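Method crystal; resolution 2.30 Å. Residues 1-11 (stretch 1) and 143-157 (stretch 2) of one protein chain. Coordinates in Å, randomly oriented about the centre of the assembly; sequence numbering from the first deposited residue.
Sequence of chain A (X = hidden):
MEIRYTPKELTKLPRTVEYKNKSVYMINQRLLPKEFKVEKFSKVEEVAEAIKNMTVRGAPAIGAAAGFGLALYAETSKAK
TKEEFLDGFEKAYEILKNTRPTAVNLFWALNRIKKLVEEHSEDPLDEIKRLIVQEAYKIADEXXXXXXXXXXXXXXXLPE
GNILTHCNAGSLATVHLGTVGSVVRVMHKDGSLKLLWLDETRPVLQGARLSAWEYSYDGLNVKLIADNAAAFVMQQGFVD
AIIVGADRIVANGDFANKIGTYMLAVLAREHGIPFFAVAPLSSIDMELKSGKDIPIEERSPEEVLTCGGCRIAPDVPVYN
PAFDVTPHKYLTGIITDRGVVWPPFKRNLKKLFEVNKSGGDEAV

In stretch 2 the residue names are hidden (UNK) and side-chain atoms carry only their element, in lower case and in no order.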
ATOM      1  N   MET A   1     -37.687   9.166   2.357  1.00 88.26           N
ATOM      2  CA  MET A   1     -36.682   8.783   1.307  1.00 87.01           C
ATOM      3  C   MET A   1     -37.419   8.346   0.031  1.00 84.92           C
ATOM      4  O   MET A   1     -38.093   7.300   0.010  1.00 88.52           O
ATOM      5  CB  MET A   1     -35.769   7.646   1.795  1.00 88.64           C
ATOM      6  CG  MET A   1     -34.578   7.332   0.880  1.00 84.30           C
ATOM      7  SD  MET A   1     -33.588   8.787   0.404  1.00 85.60           S
ATOM      8  CE  MET A   1     -33.377   9.660   1.958  1.00 88.98           C
ATOM      9  N   GLU A   2     -37.297   9.168  -1.017  1.00 71.86           N
ATOM     10  CA  GLU A   2     -37.724   8.794  -2.347  1.00 72.30           C
ATOM     11  C   GLU A   2     -36.480   8.408  -3.155  1.00 67.20           C
ATOM     12  O   GLU A   2     -35.446   9.116  -3.149  1.00 56.85           O
ATOM     13  CB  GLU A   2     -38.575   9.883  -3.022  1.00 81.27           C
ATOM     14  CG  GLU A   2     -37.816  11.130  -3.479  1.00 87.86           C
ATOM     15  CD  GLU A   2     -38.518  11.968  -4.547  1.00 93.41           C
ATOM     16  OE1 GLU A   2     -39.661  11.630  -4.922  1.00 93.36           O
ATOM     17  OE2 GLU A   2     -37.916  12.964  -5.010  1.00 98.88           O
ATOM     18  N   ILE A   3     -36.601   7.239  -3.793  1.00 58.35           N
ATOM     19  CA  ILE A   3     -35.712   6.757  -4.813  1.00 57.96           C
ATOM     20  C   ILE A   3     -35.974   7.595  -6.073  1.00 55.53           C
ATOM     21  O   ILE A   3     -37.061   7.531  -6.634  1.00 62.27           O
ATOM     22  CB  ILE A   3     -35.940   5.246  -5.053  1.00 54.26           C
ATOM     23  CG1 ILE A   3     -35.952   4.438  -3.749  1.00 55.48           C
ATOM     24  CG2 ILE A   3     -34.935   4.700  -6.046  1.00 54.60           C
ATOM     25  CD1 ILE A   3     -34.871   4.809  -2.770  1.00 57.97           C
ATOM     26  N   ARG A   4     -34.967   8.373  -6.482  1.00 48.39           N
ATOM     27  CA  ARG A   4     -35.036   9.318  -7.573  1.00 47.44           C
ATOM     28  C   ARG A   4     -34.439   8.709  -8.849  1.00 49.52           C
ATOM     29  O   ARG A   4     -34.662   9.238  -9.948  1.00 51.89           O
ATOM     30  CB  ARG A   4     -34.277  10.606  -7.217  1.00 47.42           C
ATOM     31  CG  ARG A   4     -34.877  11.393  -6.055  1.00 47.90           C
ATOM     32  CD  ARG A   4     -33.970  12.484  -5.479  1.00 48.74           C
ATOM     33  NE  ARG A   4     -32.712  12.000  -4.897  1.00 40.49           N
ATOM     34  CZ  ARG A   4     -31.499  12.360  -5.322  1.00 44.32           C
ATOM     35  NH1 ARG A   4     -31.357  13.018  -6.470  1.00 35.50           N
ATOM     36  NH2 ARG A   4     -30.434  12.074  -4.579  1.00 38.99           N
ATOM     37  N   TYR A   5     -33.643   7.643  -8.712  1.00 46.46           N
ATOM     38  CA  TYR A   5     -32.951   7.048  -9.855  1.00 47.41           C
ATOM     39  C   TYR A   5     -33.279   5.553  -9.940  1.00 42.00           C
ATOM     40  O   TYR A   5     -33.528   4.920  -8.934  1.00 43.13           O
ATOM     41  CB  TYR A   5     -31.440   7.292  -9.784  1.00 48.98           C
ATOM     42  CG  TYR A   5     -31.010   8.738  -9.852  1.00 51.83           C
ATOM     43  CD1 TYR A   5     -30.979   9.422 -11.060  1.00 53.72           C
ATOM     44  CD2 TYR A   5     -30.608   9.418  -8.708  1.00 48.15           C
ATOM     45  CE1 TYR A   5     -30.573  10.745 -11.128  1.00 56.32           C
ATOM     46  CE2 TYR A   5     -30.214  10.741  -8.753  1.00 46.86           C
ATOM     47  CZ  TYR A   5     -30.201  11.405  -9.967  1.00 54.58           C
ATOM     48  OH  TYR A   5     -29.791  12.701 -10.031  1.00 50.22           O
ATOM     49  N   THR A   6     -33.312   5.037 -11.175  1.00 39.64           N
ATOM     50  CA  THR A   6     -33.321   3.607 -11.475  1.00 39.94           C
ATOM     51  C   THR A   6     -31.878   3.136 -11.649  1.00 38.42           C
ATOM     52  O   THR A   6     -30.986   3.936 -11.931  1.00 33.26           O
ATOM     53  CB  THR A   6     -34.130   3.310 -12.750  1.00 41.03           C
ATOM     54  OG1 THR A   6     -33.421   3.929 -13.815  1.00 37.65           O
ATOM     55  CG2 THR A   6     -35.565   3.815 -12.727  1.00 39.67           C
ATOM     56  N   PRO A   7     -31.597   1.826 -11.491  1.00 36.20           N
ATOM     57  CA  PRO A   7     -30.272   1.285 -11.765  1.00 39.19           C
ATOM     58  C   PRO A   7     -29.667   1.765 -13.079  1.00 39.74           C
ATOM     59  O   PRO A   7     -28.522   2.127 -13.076  1.00 44.17           O
ATOM     60  CB  PRO A   7     -30.529  -0.216 -11.820  1.00 39.09           C
ATOM     61  CG  PRO A   7     -31.611  -0.413 -10.808  1.00 35.91           C
ATOM     62  CD  PRO A   7     -32.507   0.798 -10.971  1.00 37.54           C
ATOM     63  N   LYS A   8     -30.473   1.834 -14.142  1.00 46.22           N
ATOM     64  CA  LYS A   8     -29.989   2.113 -15.504  1.00 47.70           C
ATOM     65  C   LYS A   8     -29.611   3.578 -15.648  1.00 43.41           C
ATOM     66  O   LYS A   8     -28.803   3.924 -16.502  1.00 45.28           O
ATOM     67  CB  LYS A   8     -31.034   1.776 -16.574  1.00 60.75           C
ATOM     68  CG  LYS A   8     -30.819   0.425 -17.249  1.00 72.88           C
ATOM     69  CD  LYS A   8     -32.047  -0.150 -17.943  1.00 77.40           C
ATOM     70  CE  LYS A   8     -31.737  -1.453 -18.654  1.00 83.23           C
ATOM     71  NZ  LYS A   8     -32.966  -2.165 -19.088  1.00 88.21           N
ATOM     72  N   GLU A   9     -30.186   4.428 -14.804  1.00 42.11           N
ATOM     73  CA  GLU A   9     -29.786   5.829 -14.792  1.00 48.16           C
ATOM     74  C   GLU A   9     -28.464   6.025 -14.029  1.00 43.51           C
ATOM     75  O   GLU A   9     -27.847   7.076 -14.190  1.00 42.91           O
ATOM     76  CB  GLU A   9     -30.893   6.709 -14.197  1.00 47.02           C
ATOM     77  CG  GLU A   9     -32.101   6.843 -15.102  1.00 49.30           C
ATOM     78  CD  GLU A   9     -33.286   7.556 -14.474  1.00 52.41           C
ATOM     79  OE1 GLU A   9     -33.581   7.306 -13.299  1.00 54.94           O
ATOM     80  OE2 GLU A   9     -33.920   8.354 -15.178  1.00 68.05           O
ATOM     81  N   LEU A  10     -28.063   5.052 -13.190  1.00 42.81           N
ATOM     82  CA  LEU A  10     -26.893   5.185 -12.279  1.00 39.04           C
ATOM     83  C   LEU A  10     -25.627   4.541 -12.866  1.00 38.20           C
ATOM     84  O   LEU A  10     -24.518   4.954 -12.553  1.00 38.90           O
ATOM     85  CB  LEU A  10     -27.252   4.568 -10.927  1.00 38.57           C
ATOM     86  CG  LEU A  10     -28.239   5.380 -10.085  1.00 37.55           C
ATOM     87  CD1 LEU A  10     -28.590   4.622  -8.826  1.00 38.52           C
ATOM     88  CD2 LEU A  10     -27.703   6.769  -9.744  1.00 36.01           C
ATOM     89  N   THR A  11     -25.783   3.528 -13.723  1.00 40.38           N
ATOM     90  CA  THR A  11     -24.635   2.815 -14.283  1.00 37.74           C
ATOM     91  C   THR A  11     -24.944   2.386 -15.717  1.00 38.59           C
ATOM     92  O   THR A  11     -26.091   2.203 -16.065  1.00 39.40           O
ATOM     93  CB  THR A  11     -24.287   1.565 -13.467  1.00 33.88           C
ATOM     94  OG1 THR A  11     -23.023   1.076 -13.932  1.00 35.72           O
ATOM     95  CG2 THR A  11     -25.343   0.485 -13.587  1.00 33.45           C
ATOM     96  N   UNK A 143     -31.036  -7.570  -3.601  1.00 37.16           N
ATOM     97  CA  UNK A 143     -29.731  -6.993  -3.441  1.00 35.92           C
ATOM     98  C   UNK A 143     -29.724  -5.642  -4.145  1.00 34.89           C
ATOM     99  O   UNK A 143     -29.328  -4.622  -3.563  1.00 31.90           O
ATOM    100  o   UNK A 143     -26.564  -6.809  -4.539  1.00 33.83           O
ATOM    101  c   UNK A 143     -27.261  -7.264  -3.618  1.00 37.93           C
ATOM    102  o   UNK A 143     -26.964  -7.203  -2.406  1.00 36.75           O
ATOM    103  c   UNK A 143     -28.606  -7.862  -3.980  1.00 37.73           C
ATOM    104  N   UNK A 144     -30.282  -5.625  -5.353  1.00 34.14           N
ATOM    105  CA  UNK A 144     -30.256  -4.432  -6.162  1.00 34.69           C
ATOM    106  C   UNK A 144     -31.089  -3.353  -5.481  1.00 35.65           C
ATOM    107  O   UNK A 144     -30.683  -2.185  -5.505  1.00 37.35           O
ATOM    108  c   UNK A 144     -29.762  -5.672  -8.305  1.00 33.76           C
ATOM    109  c   UNK A 144     -30.685  -3.376  -8.434  1.00 32.44           C
ATOM    110  c   UNK A 144     -30.677  -4.672  -7.624  1.00 32.19           C
ATOM    111  N   UNK A 145     -32.198  -3.727  -4.835  1.00 37.08           N
ATOM    112  CA  UNK A 145     -33.045  -2.672  -4.279  1.00 42.31           C
ATOM    113  C   UNK A 145     -32.491  -2.203  -2.927  1.00 34.30           C
ATOM    114  O   UNK A 145     -32.632  -1.046  -2.583  1.00 34.15           O
ATOM    115  c   UNK A 145     -34.539  -2.999  -4.350  1.00 48.45           C
ATOM    116  c   UNK A 145     -36.334  -4.802  -4.310  1.00 57.16           C
ATOM    117  o   UNK A 145     -36.951  -5.658  -3.657  1.00 52.70           O
ATOM    118  o   UNK A 145     -36.737  -4.366  -5.408  1.00 63.42           O
ATOM    119  c   UNK A 145     -34.996  -4.304  -3.757  1.00 58.75           C
ATOM    120  N   UNK A 146     -31.771  -3.063  -2.220  1.00 36.05           N
ATOM    121  CA  UNK A 146     -31.066  -2.659  -1.006  1.00 33.37           C
ATOM    122  C   UNK A 146     -30.016  -1.615  -1.390  1.00 31.89           C
ATOM    123  O   UNK A 146     -29.867  -0.606  -0.735  1.00 35.55           O
ATOM    124  c   UNK A 146     -30.445  -3.856  -0.335  1.00 35.29           C
ATOM    125  N   UNK A 147     -29.334  -1.844  -2.510  1.00 32.86           N
ATOM    126  CA  UNK A 147     -28.263  -0.978  -2.964  1.00 33.10           C
ATOM    127  C   UNK A 147     -28.837   0.370  -3.394  1.00 36.44           C
ATOM    128  O   UNK A 147     -28.241   1.422  -3.106  1.00 35.52           O
ATOM    129  n   UNK A 147     -26.282  -3.726  -4.430  1.00 32.23           N
ATOM    130  c   UNK A 147     -26.695  -2.847  -3.531  1.00 34.87           C
ATOM    131  c   UNK A 147     -27.428  -1.638  -4.059  1.00 33.25           C
ATOM    132  o   UNK A 147     -26.490  -2.965  -2.319  1.00 34.98           O
ATOM    133  N   UNK A 148     -30.006   0.347  -4.035  1.00 37.34           N
ATOM    134  CA  UNK A 148     -30.625   1.580  -4.458  1.00 36.05           C
ATOM    135  C   UNK A 148     -30.916   2.483  -3.247  1.00 33.00           C
ATOM    136  O   UNK A 148     -30.632   3.674  -3.269  1.00 32.67           O
ATOM    137  c   UNK A 148     -31.341   2.425  -7.339  1.00 42.93           C
ATOM    138  c   UNK A 148     -31.767   1.113  -6.711  1.00 42.54           C
ATOM    139  c   UNK A 148     -31.908   1.259  -5.209  1.00 39.09           C
ATOM    140  c   UNK A 148     -33.091   0.627  -7.309  1.00 48.61           C
ATOM    141  N   UNK A 149     -31.482   1.901  -2.198  1.00 35.47           N
ATOM    142  CA  UNK A 149     -31.813   2.623  -0.981  1.00 37.24           C
ATOM    143  C   UNK A 149     -30.534   3.160  -0.319  1.00 38.04           C
ATOM    144  O   UNK A 149     -30.469   4.351   0.021  1.00 37.51           O
ATOM    145  n   UNK A 149     -34.203  -0.597   1.031  1.00 45.16           N
ATOM    146  c   UNK A 149     -34.445  -1.822   0.568  1.00 48.21           C
ATOM    147  c   UNK A 149     -34.021   1.408  -0.479  1.00 39.48           C
ATOM    148  n   UNK A 149     -35.131  -1.967  -0.554  1.00 45.49           N
ATOM    149  c   UNK A 149     -34.834   0.627   0.533  1.00 39.60           C
ATOM    150  c   UNK A 149     -32.595   1.720  -0.026  1.00 39.41           C
ATOM    151  n   UNK A 149     -34.015  -2.885   1.238  1.00 40.97           N
ATOM    152  N   UNK A 150     -29.530   2.293  -0.134  1.00 32.92           N
ATOM    153  CA  UNK A 150     -28.256   2.707   0.481  1.00 35.75           C
ATOM    154  C   UNK A 150     -27.698   3.940  -0.240  1.00 34.81           C
ATOM    155  O   UNK A 150     -27.232   4.847   0.386  1.00 39.39           O
ATOM    156  c   UNK A 150     -27.199   1.607   0.376  1.00 37.68           C
ATOM    157  s   UNK A 150     -25.947  -0.641   1.158  1.00 41.76           S
ATOM    158  c   UNK A 150     -27.082   0.724   1.580  1.00 41.18           C
ATOM    159  c   UNK A 150     -27.091  -1.943   0.705  1.00 42.33           C
ATOM    160  N   UNK A 151     -27.707   3.922  -1.575  1.00 36.05           N
ATOM    161  CA  UNK A 151     -27.107   4.972  -2.380  1.00 35.98           C
ATOM    162  C   UNK A 151     -27.737   6.319  -2.084  1.00 40.06           C
ATOM    163  O   UNK A 151     -27.029   7.327  -1.943  1.00 36.27           O
ATOM    164  N   UNK A 152     -29.077   6.333  -2.034  1.00 38.19           N
ATOM    165  CA  UNK A 152     -29.845   7.569  -1.835  1.00 36.98           C
ATOM    166  C   UNK A 152     -29.696   8.037  -0.384  1.00 34.44           C
ATOM    167  O   UNK A 152     -29.539   9.245  -0.161  1.00 35.59           O
ATOM    168  n   UNK A 152     -31.341   6.023  -4.347  1.00 35.73           N
ATOM    169  n   UNK A 152     -31.753   7.456  -5.903  1.00 36.52           N
ATOM    170  c   UNK A 152     -31.323   7.416  -2.255  1.00 35.55           C
ATOM    171  c   UNK A 152     -31.503   7.243  -3.724  1.00 36.10           C
ATOM    172  c   UNK A 152     -31.748   8.136  -4.707  1.00 38.07           C
ATOM    173  c   UNK A 152     -31.514   6.171  -5.654  1.00 38.48           C
ATOM    174  N   UNK A 153     -29.733   7.107   0.582  1.00 34.24           N
ATOM    175  CA  UNK A 153     -29.507   7.471   2.010  1.00 36.29           C
ATOM    176  C   UNK A 153     -28.105   8.051   2.209  1.00 34.50           C
ATOM    177  O   UNK A 153     -27.963   9.082   2.825  1.00 35.94           O
ATOM    178  c   UNK A 153     -33.663   5.193   3.928  1.00 38.83           C
ATOM    179  c   UNK A 153     -31.911   6.812   3.861  1.00 39.10           C
ATOM    180  c   UNK A 153     -33.208   6.469   4.198  1.00 40.40           C
ATOM    181  c   UNK A 153     -29.638   6.279   2.944  1.00 35.28           C
ATOM    182  c   UNK A 153     -32.822   4.258   3.351  1.00 39.64           C
ATOM    183  o   UNK A 153     -34.926   4.859   4.273  1.00 43.63           O
ATOM    184  c   UNK A 153     -31.522   4.612   3.042  1.00 38.38           C
ATOM    185  c   UNK A 153     -31.057   5.900   3.266  1.00 38.56           C
ATOM    186  N   UNK A 154     -27.100   7.408   1.601  1.00 35.29           N
ATOM    187  CA  UNK A 154     -25.714   7.853   1.714  1.00 34.77           C
ATOM    188  C   UNK A 154     -25.490   9.186   1.030  1.00 35.12           C
ATOM    189  O   UNK A 154     -24.757  10.018   1.529  1.00 31.58           O
ATOM    190  N   UNK A 155     -26.124   9.380  -0.130  1.00 35.73           N
ATOM    191  CA  UNK A 155     -25.960  10.614  -0.895  1.00 38.19           C
ATOM    192  C   UNK A 155     -26.530  11.829  -0.133  1.00 38.92           C
ATOM    193  O   UNK A 155     -26.044  12.929  -0.356  1.00 41.18           O
ATOM    194  c   UNK A 155     -26.584  10.469  -2.264  1.00 38.55           C
ATOM    195  N   UNK A 156     -27.522  11.631   0.750  1.00 39.81           N
ATOM    196  CA  UNK A 156     -28.095  12.727   1.582  1.00 48.44           C
ATOM    197  C   UNK A 156     -27.074  13.236   2.615  1.00 46.36           C
ATOM    198  O   UNK A 156     -27.110  14.394   2.983  1.00 46.47           O
ATOM    199  o   UNK A 156     -30.927  14.309   1.154  1.00 88.21           O
ATOM    200  c   UNK A 156     -30.584  11.996   1.657  1.00 69.43           C
ATOM    201  c   UNK A 156     -31.200  13.128   0.844  1.00 84.32           C
ATOM    202  o   UNK A 156     -31.969  12.827  -0.101  1.00 93.84           O
ATOM    203  c   UNK A 156     -29.305  12.298   2.427  1.00 56.25           C
ATOM    204  N   UNK A 157     -26.212  12.349   3.129  1.00 42.86           N
ATOM    205  CA  UNK A 157     -25.433  12.640   4.339  1.00 36.36           C
ATOM    206  C   UNK A 157     -23.981  12.992   3.996  1.00 36.00           C
ATOM    207  O   UNK A 157     -23.367  13.683   4.764  1.00 37.63           O
ATOM    208  c   UNK A 157     -26.902  11.311   5.955  1.00 36.92           C
ATOM    209  c   UNK A 157     -25.498  11.493   5.370  1.00 36.62           C
ATOM    210  c   UNK A 157     -24.968  10.184   4.821  1.00 34.09           C
TER
HETATM  211  O   HOH W   1     -33.371  10.859  -2.453  1.00 50.45           O
HETATM  212  O   HOH W   2     -30.697  10.980  -2.087  1.00 41.47           O

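Position 143 carries two carbons, the second bearing two oxygens, and touches nothing on stretch 1: Asp143. Position 144 has one carbon forking into two and points toward stretch 1, a beta-branched valine; Val144 CG1 lies 3.9 Å from Pro7 CG. Position 145, three carbons ending in two oxygens, is Glu145, and the single carbon at 146 makes Ala146; neither makes contact. At 147 two carbons end in one oxygen and one nitrogen, hence Asn147, whose ND2 gives a weak hydrogen bond to Asp143 OD2 (3.1 Å).

Position 148 has four carbons forked at the second and faces a proline and a leucine of stretch 1. It is Leu148: CD1 lies 3.7 Å from Pro7 CD, and CD2 lies 3.8 Å from Leu10 CD1. Position 149 runs through three carbons and a nitrogen to a carbon bearing two more nitrogens, so it is Arg149; its end leads away, while its CG lies 4.2 Å from Ile3 CD1. The unbranched chain at 150, two carbons, sulfur, carbon, is Met150, out of reach. Position 151 has no side-chain atoms: Gly151.

Position 152 bears one carbon and a five-membered ring of three carbons and two nitrogens, with the backbone of stretch 1 bent around it. This is His152. Its ND1 donates to Leu148 O at 2.7 Å, which orients the ring and leaves NE2 as acceptor for a weak hydrogen bond from Tyr5 N (3.4 Å). Ile3 CA sits over one ring face, 4.2 Å from the centroid.

Position 153, one carbon and a six-carbon ring bearing oxygen, is Tyr153; Met1 CG packs over its face, 3.7 Å from CE1. Position 154 lacks a side chain and is Gly154; position 155 has one carbon and is Ala155. Position 156 shows three carbons ending in two oxygens, thus Glu156, whose CG lies 3.7 Å from Met1 CE. Position 157, one carbon carrying two, is Val157, beyond contact.

The working rule is one helix face at a spacing of four: Val144, Leu148 and His152 all point toward stretch 1. The first two receive Pro7, with Leu10 adding to Leu148, while the histidine, anchored to its own helix, meets the backbone of residues 3 to 5, which turns at Arg4 and offers Tyr5 N to NE2. Water completes the polar border: one molecule accepts from Arg4 NH2 (2.7 Å from its oxygen) and lies 2.8 Å from His152 O, bridging side chain to helix. Thr6 caps the short helix that presents Pro7 and Leu10, its OG1 accepting weakly from Glu9 N at 3.4 Å.

Stretch 2 143-157: DVEANLRMGHYGAEV
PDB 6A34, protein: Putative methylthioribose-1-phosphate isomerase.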